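Local coordinates for DNA helicase RecQ (Deinococcus radiodurans, PDB 4Q48), which probably couples ATP hydrolysis to the unwinding of duplex DNA, translocating in the 3'-5' direction, and is represented here by its zinc-containing catalytic core, at residues E169-P172 with E173-R176; K447-Q451 with G452-L456; K219-P222 with K223-L226; G495-R498 with G499-E503. All coordinates share one frame; numbering follows the deposited sequence.

Interaction 1 (E169-P172 with E173-R176)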
loop_
_atom_site.group_PDB
_atom_site.type_symbol
_atom_site.label_atom_id
_atom_site.label_comp_id
_atom_site.label_asym_id
_atom_site.label_seq_id
_atom_site.Cartn_x
_atom_site.Cartn_y
_atom_site.Cartn_z
ATOM N N GLU A 169 18.979 4.927 18.314
ATOM C CA GLU A 169 19.820 5.637 19.285
ATOM C C GLU A 169 20.461 4.710 20.297
ATOM O O GLU A 169 21.669 4.528 20.315
ATOM C CB GLU A 169 19.023 6.694 20.041
ATOM C CG GLU A 169 19.205 8.107 19.519
ATOM C CD GLU A 169 17.985 8.979 19.770
ATOM O OE1 GLU A 169 17.166 9.172 18.825
ATOM O OE2 GLU A 169 17.845 9.459 20.922
ATOM N N ARG A 170 19.631 4.082 21.115
ATOM C CA ARG A 170 20.124 3.315 22.241
ATOM C C ARG A 170 20.724 1.980 21.828
ATOM O O ARG A 170 21.463 1.369 22.611
ATOM C CB ARG A 170 19.017 3.150 23.288
ATOM C CG ARG A 170 18.951 4.403 24.154
ATOM C CD ARG A 170 17.958 4.368 25.278
ATOM N NE ARG A 170 18.387 3.466 26.323
ATOM C CZ ARG A 170 17.765 3.320 27.488
ATOM N NH1 ARG A 170 16.682 4.028 27.765
ATOM N NH2 ARG A 170 18.221 2.450 28.381
ATOM N N PHE A 171 20.436 1.543 20.603
ATOM C CA PHE A 171 20.961 0.276 20.091
ATOM C C PHE A 171 21.445 0.385 18.661
ATOM O O PHE A 171 20.890 -0.269 17.785
ATOM C CB PHE A 171 19.894 -0.829 20.148
ATOM C CG PHE A 171 19.193 -0.931 21.467
ATOM C CD1 PHE A 171 18.070 -0.178 21.721
ATOM C CD2 PHE A 171 19.674 -1.771 22.450
ATOM C CE1 PHE A 171 17.441 -0.264 22.928
ATOM C CE2 PHE A 171 19.060 -1.863 23.654
ATOM C CZ PHE A 171 17.939 -1.114 23.903
ATOM N N PRO A 172 22.478 1.203 18.410
ATOM C CA PRO A 172 22.982 1.366 17.038
ATOM C C PRO A 172 23.532 0.072 16.455
ATOM O O PRO A 172 23.417 -0.204 15.263
ATOM C CB PRO A 172 24.108 2.387 17.195
ATOM C CG PRO A 172 23.830 3.075 18.492
ATOM C CD PRO A 172 23.230 2.029 19.367
ATOM N N GLU A 173 24.141 -0.720 17.319
ATOM C CA GLU A 173 24.858 -1.904 16.886
ATOM C C GLU A 173 23.935 -3.040 16.483
ATOM O O GLU A 173 24.359 -3.942 15.764
ATOM C CB GLU A 173 25.825 -2.352 17.992
ATOM C CG GLU A 173 25.159 -3.103 19.140
ATOM C CD GLU A 173 24.277 -2.214 20.037
ATOM O OE1 GLU A 173 24.253 -0.958 19.855
ATOM O OE2 GLU A 173 23.609 -2.796 20.941
ATOM N N LEU A 174 22.691 -3.025 16.965
ATOM C CA LEU A 174 21.715 -4.066 16.596
ATOM C C LEU A 174 20.973 -3.751 15.294
ATOM O O LEU A 174 20.570 -2.605 15.062
ATOM C CB LEU A 174 20.704 -4.273 17.718
ATOM C CG LEU A 174 21.272 -4.825 19.031
ATOM C CD1 LEU A 174 20.170 -4.987 20.063
ATOM C CD2 LEU A 174 22.047 -6.121 18.842
ATOM N N PRO A 175 20.741 -4.783 14.462
ATOM C CA PRO A 175 20.037 -4.632 13.179
ATOM C C PRO A 175 18.589 -4.179 13.339
ATOM O O PRO A 175 17.932 -4.586 14.299
ATOM C CB PRO A 175 20.070 -6.054 12.586
ATOM C CG PRO A 175 21.148 -6.748 13.290
ATOM C CD PRO A 175 21.163 -6.178 14.682
ATOM N N ARG A 176 18.123 -3.350 12.409
ATOM C CA ARG A 176 16.730 -2.906 12.352
ATOM C C ARG A 176 16.112 -3.326 11.021
ATOM O O ARG A 176 16.571 -2.879 9.970
ATOM C CB ARG A 176 16.610 -1.385 12.450
ATOM C CG ARG A 176 16.451 -0.819 13.825
ATOM C CD ARG A 176 16.458 0.715 13.797
ATOM N NE ARG A 176 17.457 1.296 12.896
ATOM C CZ ARG A 176 18.752 1.398 13.159
ATOM N NH1 ARG A 176 19.235 0.940 14.308
ATOM N NH2 ARG A 176 19.566 1.943 12.267
#

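Interaction 2 (K447-Q451 with G452-L456)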
loop_
_atom_site.group_PDB
_atom_site.type_symbol
_atom_site.label_atom_id
_atom_site.label_comp_id
_atom_site.label_asym_id
_atom_site.label_seq_id
_atom_site.Cartn_x
_atom_site.Cartn_y
_atom_site.Cartn_z
ATOM N N LYS A 447 7.365 38.315 -11.074
ATOM C CA LYS A 447 7.976 37.143 -10.421
ATOM C C LYS A 447 8.994 36.534 -11.383
ATOM O O LYS A 447 10.080 36.106 -10.975
ATOM C CB LYS A 447 6.923 36.110 -10.017
ATOM C CG LYS A 447 5.674 36.204 -10.878
ATOM C CD LYS A 447 4.807 34.923 -10.957
ATOM C CE LYS A 447 4.004 34.651 -9.677
ATOM N NZ LYS A 447 3.142 33.434 -9.803
ATOM N N VAL A 448 8.624 36.490 -12.663
ATOM C CA VAL A 448 9.524 35.990 -13.689
ATOM C C VAL A 448 10.763 36.893 -13.810
ATOM O O VAL A 448 11.893 36.421 -13.683
ATOM C CB VAL A 448 8.814 35.879 -15.065
ATOM C CG1 VAL A 448 9.829 35.794 -16.212
ATOM C CG2 VAL A 448 7.873 34.701 -15.085
ATOM N N LEU A 449 10.546 38.194 -13.982
ATOM C CA LEU A 449 11.630 39.147 -14.214
ATOM C C LEU A 449 12.566 39.167 -13.001
ATOM O O LEU A 449 13.793 39.247 -13.143
ATOM C CB LEU A 449 11.049 40.540 -14.484
ATOM C CG LEU A 449 10.206 40.645 -15.772
ATOM C CD1 LEU A 449 9.472 41.987 -15.917
ATOM C CD2 LEU A 449 11.025 40.369 -17.014
ATOM N N ALA A 450 11.980 39.061 -11.811
ATOM C CA ALA A 450 12.753 38.987 -10.573
ATOM C C ALA A 450 13.785 37.838 -10.515
ATOM O O ALA A 450 14.792 37.944 -9.802
ATOM C CB ALA A 450 11.798 38.877 -9.391
ATOM N N GLN A 451 13.526 36.737 -11.228
ATOM C CA GLN A 451 14.419 35.566 -11.210
ATOM C C GLN A 451 15.245 35.439 -12.501
ATOM O O GLN A 451 16.107 34.554 -12.616
ATOM C CB GLN A 451 13.624 34.281 -10.961
ATOM C CG GLN A 451 12.783 34.266 -9.703
ATOM C CD GLN A 451 13.584 33.905 -8.471
ATOM O OE1 GLN A 451 14.717 33.446 -8.576
ATOM N NE2 GLN A 451 12.999 34.112 -7.293
ATOM N N GLY A 452 14.977 36.337 -13.450
ATOM C CA GLY A 452 15.695 36.415 -14.716
ATOM C C GLY A 452 15.164 35.482 -15.787
ATOM O O GLY A 452 15.631 35.463 -16.940
ATOM N N HIS A 453 14.113 34.760 -15.419
ATOM C CA HIS A 453 13.577 33.688 -16.237
ATOM C C HIS A 453 13.150 34.139 -17.605
ATOM O O HIS A 453 12.955 33.311 -18.479
ATOM C CB HIS A 453 12.414 33.047 -15.509
ATOM C CG HIS A 453 12.831 32.270 -14.302
ATOM N ND1 HIS A 453 11.930 31.750 -13.402
ATOM C CD2 HIS A 453 14.058 31.881 -13.882
ATOM C CE1 HIS A 453 12.586 31.091 -12.458
ATOM N NE2 HIS A 453 13.876 31.153 -12.730
ATOM N N HIS A 454 13.066 35.446 -17.813
ATOM C CA HIS A 454 12.556 35.963 -19.080
ATOM C C HIS A 454 13.532 35.782 -20.241
ATOM O O HIS A 454 13.122 35.818 -21.401
ATOM C CB HIS A 454 12.157 37.446 -18.952
ATOM C CG HIS A 454 13.218 38.323 -18.361
ATOM N ND1 HIS A 454 13.472 38.371 -17.005
ATOM C CD2 HIS A 454 14.065 39.209 -18.937
ATOM C CE1 HIS A 454 14.447 39.232 -16.775
ATOM N NE2 HIS A 454 14.825 39.754 -17.930
ATOM N N GLN A 455 14.814 35.579 -19.971
ATOM C CA GLN A 455 15.627 35.102 -21.082
ATOM C C GLN A 455 16.603 33.987 -20.716
ATOM O O GLN A 455 17.759 33.990 -21.094
ATOM C CB GLN A 455 16.301 36.291 -21.800
ATOM C CG GLN A 455 16.705 37.486 -20.949
ATOM C CD GLN A 455 16.725 38.789 -21.765
ATOM O OE1 GLN A 455 16.153 38.861 -22.867
ATOM N NE2 GLN A 455 17.365 39.826 -21.218
ATOM N N LEU A 456 16.023 32.972 -20.087
ATOM C CA LEU A 456 16.493 31.600 -20.167
ATOM C C LEU A 456 16.123 31.174 -21.583
ATOM O O LEU A 456 15.151 31.688 -22.141
ATOM C CB LEU A 456 15.777 30.723 -19.149
ATOM C CG LEU A 456 16.276 30.552 -17.726
ATOM C CD1 LEU A 456 16.617 31.888 -17.101
ATOM C CD2 LEU A 456 15.147 29.910 -16.942
#

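Interaction 3 (K219-P222 with K223-L226)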
loop_
_atom_site.group_PDB
_atom_site.type_symbol
_atom_site.label_atom_id
_atom_site.label_comp_id
_atom_site.label_asym_id
_atom_site.label_seq_id
_atom_site.Cartn_x
_atom_site.Cartn_y
_atom_site.Cartn_z
ATOM N N LYS A 219 -19.910 3.849 -14.222
ATOM C CA LYS A 219 -21.168 3.397 -13.605
ATOM C C LYS A 219 -22.370 3.736 -14.466
ATOM O O LYS A 219 -22.521 4.877 -14.884
ATOM C CB LYS A 219 -21.324 4.014 -12.217
ATOM C CG LYS A 219 -22.568 3.589 -11.471
ATOM C CD LYS A 219 -22.231 3.126 -10.069
ATOM C CE LYS A 219 -21.972 4.241 -9.154
ATOM N NZ LYS A 219 -21.516 3.726 -7.835
ATOM N N ASP A 220 -23.254 2.780 -14.698
ATOM C CA ASP A 220 -24.471 3.051 -15.492
ATOM C C ASP A 220 -25.574 1.992 -15.276
ATOM O O ASP A 220 -25.663 1.029 -16.035
ATOM C CB ASP A 220 -24.131 3.124 -16.989
ATOM C CG ASP A 220 -25.341 3.470 -17.827
ATOM O OD1 ASP A 220 -26.365 3.885 -17.224
ATOM O OD2 ASP A 220 -25.290 3.289 -19.069
ATOM N N SER A 221 -26.455 2.233 -14.308
ATOM C CA SER A 221 -27.299 1.178 -13.743
ATOM C C SER A 221 -26.372 0.120 -13.170
ATOM O O SER A 221 -26.236 -0.959 -13.732
ATOM C CB SER A 221 -28.282 0.559 -14.769
ATOM O OG SER A 221 -29.292 1.468 -15.220
ATOM N N PRO A 222 -25.710 0.439 -12.062
ATOM C CA PRO A 222 -24.661 -0.462 -11.570
ATOM C C PRO A 222 -25.190 -1.878 -11.239
ATOM O O PRO A 222 -24.519 -2.845 -11.590
ATOM C CB PRO A 222 -24.144 0.246 -10.308
ATOM C CG PRO A 222 -25.246 1.126 -9.882
ATOM C CD PRO A 222 -25.961 1.558 -11.152
ATOM N N LYS A 223 -26.379 -1.992 -10.637
ATOM C CA LYS A 223 -26.995 -3.302 -10.379
ATOM C C LYS A 223 -27.308 -4.039 -11.699
ATOM O O LYS A 223 -27.171 -5.260 -11.791
ATOM C CB LYS A 223 -28.260 -3.155 -9.518
ATOM C CG LYS A 223 -27.964 -3.098 -8.019
ATOM C CD LYS A 223 -29.195 -2.842 -7.130
ATOM C CE LYS A 223 -30.062 -1.675 -7.607
ATOM N NZ LYS A 223 -31.122 -1.254 -6.615
ATOM N N THR A 224 -27.672 -3.306 -12.746
ATOM C CA THR A 224 -27.856 -3.957 -14.050
ATOM C C THR A 224 -26.523 -4.435 -14.635
ATOM O O THR A 224 -26.422 -5.547 -15.177
ATOM C CB THR A 224 -28.564 -3.015 -15.047
ATOM O OG1 THR A 224 -29.924 -2.863 -14.638
ATOM C CG2 THR A 224 -28.503 -3.568 -16.471
ATOM N N GLN A 225 -25.505 -3.583 -14.526
ATOM C CA GLN A 225 -24.196 -3.885 -15.081
ATOM C C GLN A 225 -23.610 -5.114 -14.409
ATOM O O GLN A 225 -23.018 -5.975 -15.075
ATOM C CB GLN A 225 -23.267 -2.695 -14.922
ATOM C CG GLN A 225 -23.347 -1.719 -16.090
ATOM C CD GLN A 225 -22.687 -0.375 -15.787
ATOM O OE1 GLN A 225 -22.815 0.164 -14.675
ATOM N NE2 GLN A 225 -22.015 0.185 -16.782
ATOM N N LEU A 226 -23.801 -5.183 -13.091
ATOM C CA LEU A 226 -23.210 -6.216 -12.274
ATOM C C LEU A 226 -23.769 -7.571 -12.617
ATOM O O LEU A 226 -23.022 -8.538 -12.802
ATOM C CB LEU A 226 -23.441 -5.927 -10.796
ATOM C CG LEU A 226 -22.977 -7.077 -9.899
ATOM C CD1 LEU A 226 -21.476 -7.168 -9.942
ATOM C CD2 LEU A 226 -23.447 -6.950 -8.437
#

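Interaction 4 (G495-R498 with G499-E503)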
loop_
_atom_site.group_PDB
_atom_site.type_symbol
_atom_site.label_atom_id
_atom_site.label_comp_id
_atom_site.label_asym_id
_atom_site.label_seq_id
_atom_site.Cartn_x
_atom_site.Cartn_y
_atom_site.Cartn_z
ATOM N N GLY A 495 13.309 11.325 -9.960
ATOM C CA GLY A 495 14.113 10.404 -10.741
ATOM C C GLY A 495 13.370 9.850 -11.936
ATOM O O GLY A 495 13.921 9.816 -13.037
ATOM N N LYS A 496 12.107 9.469 -11.722
ATOM C CA LYS A 496 11.216 8.920 -12.754
ATOM C C LYS A 496 11.140 9.820 -14.011
ATOM O O LYS A 496 10.752 9.385 -15.092
ATOM C CB LYS A 496 9.806 8.682 -12.165
ATOM C CG LYS A 496 8.924 7.739 -12.975
ATOM C CD LYS A 496 7.465 7.626 -12.485
ATOM C CE LYS A 496 6.791 6.402 -13.179
ATOM N NZ LYS A 496 5.285 6.475 -13.344
ATOM N N SER A 497 11.546 11.066 -13.875
ATOM C CA SER A 497 11.503 11.998 -14.990
ATOM C C SER A 497 12.388 11.609 -16.177
ATOM O O SER A 497 12.179 12.116 -17.283
ATOM C CB SER A 497 11.905 13.394 -14.513
ATOM O OG SER A 497 13.319 13.438 -14.310
ATOM N N ARG A 498 13.400 10.764 -15.951
ATOM C CA ARG A 498 14.316 10.351 -17.029
ATOM C C ARG A 498 13.514 9.569 -18.076
ATOM O O ARG A 498 13.831 9.579 -19.276
ATOM C CB ARG A 498 15.473 9.512 -16.482
ATOM C CG ARG A 498 16.723 9.486 -17.361
ATOM C CD ARG A 498 17.767 8.447 -16.900
ATOM N NE ARG A 498 18.309 7.675 -18.026
ATOM C CZ ARG A 498 19.227 8.133 -18.884
ATOM N NH1 ARG A 498 19.710 9.363 -18.770
ATOM N NH2 ARG A 498 19.665 7.371 -19.878
ATOM N N GLY A 499 12.454 8.912 -17.602
ATOM C CA GLY A 499 11.600 8.110 -18.455
ATOM C C GLY A 499 11.100 8.892 -19.645
ATOM O O GLY A 499 11.246 8.454 -20.801
ATOM N N ILE A 500 10.546 10.071 -19.389
ATOM C CA ILE A 500 10.028 10.861 -20.484
ATOM C C ILE A 500 11.166 11.588 -21.188
ATOM O O ILE A 500 11.188 11.715 -22.414
ATOM C CB ILE A 500 8.936 11.819 -19.982
ATOM C CG1 ILE A 500 7.712 10.979 -19.597
ATOM C CG2 ILE A 500 8.520 12.816 -21.059
ATOM C CD1 ILE A 500 6.485 11.749 -19.192
ATOM N N LEU A 501 12.132 12.030 -20.400
ATOM C CA LEU A 501 13.198 12.894 -20.873
ATOM C C LEU A 501 14.242 12.194 -21.750
ATOM O O LEU A 501 14.736 12.782 -22.720
ATOM C CB LEU A 501 13.880 13.534 -19.658
ATOM C CG LEU A 501 13.145 14.747 -19.088
ATOM C CD1 LEU A 501 13.724 15.164 -17.725
ATOM C CD2 LEU A 501 13.113 15.928 -20.083
ATOM N N LYS A 502 14.582 10.953 -21.413
ATOM C CA LYS A 502 15.682 10.279 -22.104
ATOM C C LYS A 502 15.345 8.866 -22.588
ATOM O O LYS A 502 15.918 8.404 -23.567
ATOM C CB LYS A 502 16.921 10.229 -21.197
ATOM C CG LYS A 502 17.414 11.629 -20.736
ATOM C CD LYS A 502 18.406 12.280 -21.694
ATOM C CE LYS A 502 18.965 13.599 -21.113
ATOM N NZ LYS A 502 20.481 13.641 -20.991
ATOM N N GLU A 503 14.436 8.178 -21.901
ATOM C CA GLU A 503 14.163 6.781 -22.195
ATOM C C GLU A 503 12.873 6.535 -23.017
ATOM O O GLU A 503 12.327 5.428 -23.019
ATOM C CB GLU A 503 14.077 6.004 -20.881
ATOM C CG GLU A 503 15.276 6.102 -19.958
ATOM C CD GLU A 503 14.959 5.634 -18.526
ATOM O OE1 GLU A 503 13.782 5.274 -18.262
ATOM O OE2 GLU A 503 15.871 5.640 -17.659
#

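Interaction 1 (E169-P172 with E173-R176)
Glu173 folds back over the turn it belongs to and lays its carboxylate against Phe171 and Pro172. Two torsions put it there: CG stands between the backbone N and the carbonyl carbon (chi1 78°), and the chain bends again at chi2. OE1 of Glu173 comes to 3.2 Å from CD of Pro172, meeting the proline ring by contact alone, since the tertiary amide nitrogen of Pro172 has no hydrogen to give. The other oxygen, OE2, lies near the plane of the Phe171 ring, at its edge, 4.3 Å from CB of Phe171. Leu174 runs alongside Phe171, the two side chains pointing the same way, and its CD1 reaches CD2 of the ring at 4.0 Å.

The backbone under these groups is a beta turn of roughly type I, with Pro172 and Glu173 at its corners. Its closing bond, from Leu174 N to Phe171 O at 3.4 Å, is weak. Arg176 comes in on the carbonyl side, its chain bent at chi3; NH1 stays 4.0 Å from Phe171 O, which lies near the guanidinium plane, and the firm bond of this side chain goes from NE to Leu195 O.

Phe171 is the first residue past helix 165-170, and its ring is buried against Leu131 and Leu134 of helix 128-135 and against Phe142. Leu174 packs on Val139 and Phe142. The turn thus delivers the chain into strand 176-180 of the first RecA-like domain, which lies between strands 139-145 and 42-45: Pro175 pairs through its backbone with Phe142 and Arg176 with Ala42.

Interaction 2 (K447-Q451 with G452-L456)
Leu449 and His454 cross at about a right angle, with CD2 of the leucine set over one face of the imidazole. This is a CH-pi contact: CD2 of Leu449 is 3.4 Å from the centroid of the His454 ring and 23° off its normal, displaced toward the rim on the ND1 and CG side. Gly452 O lies over the opposite face of the same ring, also toward the rim, so the imidazole is held between a methyl and a carbonyl oxygen. The ring is turned back to the helix because CG of His454 sits between the backbone N and the carbonyl carbon, chi1 51°.

His453 uses its ring differently. CB of Gln451 stands almost squarely above its centre, 3.6 Å from the centroid of the His453 ring, in a second CH-pi contact.

Between the two histidine contacts runs a Schellman motif, the C-terminal cap of helix 446-451 in the winged-helix RQC domain. Gly452 takes the positive phi, 85°; Gly452 N bonds Leu449 O at 3.2 Å, and His453 N bonds Val448 O at 3.3 Å. Val448 O also accepts from Gln451 N, the two donors reaching it from opposite faces of the carbonyl plane.

The apolar contact that accompanies such a cap is made by Val448, which crosses His453 obliquely with CG1 at 3.8 Å from CB of His453. CG1 of Val448 also touches His454 N, at 3.6 Å. Beyond the cap, ND1 of His453 is hydrogen-bonded to NE2 of His435 on helix 433-441, and Phe431 meets the His453 ring edge-to-face.

Interaction 3 (K219-P222 with K223-L226)
Gln225 reaches back from the first turn of helix 222-233 to grip the backbone of Asp220, just ahead of that helix. Starting at its root, CB of Gln225 rests 3.6 Å from Ser221 O, with Pro222 O equally near. CG passes along the loop and meets Asp220 O at 3.6 Å. With chi2 at 166° the chain is extended beyond CG, which carries the amide past the start of the helix to Asp220. CD of Gln225 lies 3.3 Å from Asp220 O, and there the amide divides its work. OE1 accepts from Asp220 N at 2.7 Å, the donor standing above the amide plane and not on a lone pair. NE2 lies against CB of Asp220 at 3.6 Å and gives its hydrogen bond to Leu218 O, the carbonyl at the end of strand 212-218.

The helix itself begins with ordinary backbone bonds: Gln225 N gives to Ser221 O at 2.8 Å and Leu226 N to Pro222 O at 2.9 Å. Ser221 holds the N-cap position, yet its hydroxyl makes no capping bond; instead its CB packs on CB of Thr224 at 3.6 Å. Nearby, the amine of Lys219 forms a salt bridge with Asp344 and a hydrogen bond to Leu311 O, while Lys223 makes a cation-pi contact with Trp255.

With oxygen on a backbone N-H and nitrogen on a backbone carbonyl, the bonding pattern points to one rotation of the Gln225 amide, since its two ends are not interchangeable there. One neutral side chain thereby ties the strand end and the connecting loop to the first turn of the helix in the second RecA-like domain.

Interaction 4 (G495-R498 with G499-E503)
Gly499 meets Lys496 through the backbone, its N bonded to Lys496 O at 3.1 Å as the chain winds into the short helix 498-501 of the RQC domain. Ile500 follows with a weak bond to Ser497 O, and turns its side chain to Ala417, Gln418 and Leu421 on helix 414-426. Leu501 bonds the same carbonyl more firmly, N to Ser497 O at 3.1 Å and in the carbonyl plane; its CD1 lies 3.8 Å from OG of Ser497, a hydroxyl that is bonded to Thr494 O.

At Lys502 the chain leaves helical geometry, though its N still bonds Arg498 O. The lysine slants across the arginine, with CB above one face of the Arg498 guanidinium and CG 3.8 Å from its NH1. Glu503 then gives its N to Arg498 O at 3.0 Å, so this one carbonyl takes two backbone donors where the helix ends. The Glu503 side chain, extended beyond CG, crosses Arg498 at about a right angle and brings OE2 to 3.2 Å from NE of Arg498. The planes of guanidinium and carboxylate stand 70° apart.

The salt bridge uses NE alone, through one weak, bent bond (134°), and with the planes so far apart this is not a flat two-pronged pairing. With the lysine's aliphatic part on its face, the guanidinium also has the amine of Lys502 nearby, a like charge that Glu503 probably helps to offset.

In the fold
From the N terminus, interaction 1 comes first, turning the chain from helix 165-170 into strand 176-180 of the first RecA-like domain. Interaction 3 follows, between strand 212-218 and helix 222-233 of the second, the centres of interactions 1 and 3 lying about 55 Å apart on opposite sides of the chain's centre. The zinc-binding region comes next, and then the RQC domain holds interaction 2 at the end of helix 446-451 and interaction 4 at helix 498-501, the centres of interactions 2 and 4 about 26 Å apart. Each closes only its own local turn; all four run in series, none nesting or crossing, and none touches another. Together they mark helix starts and ends across three domains.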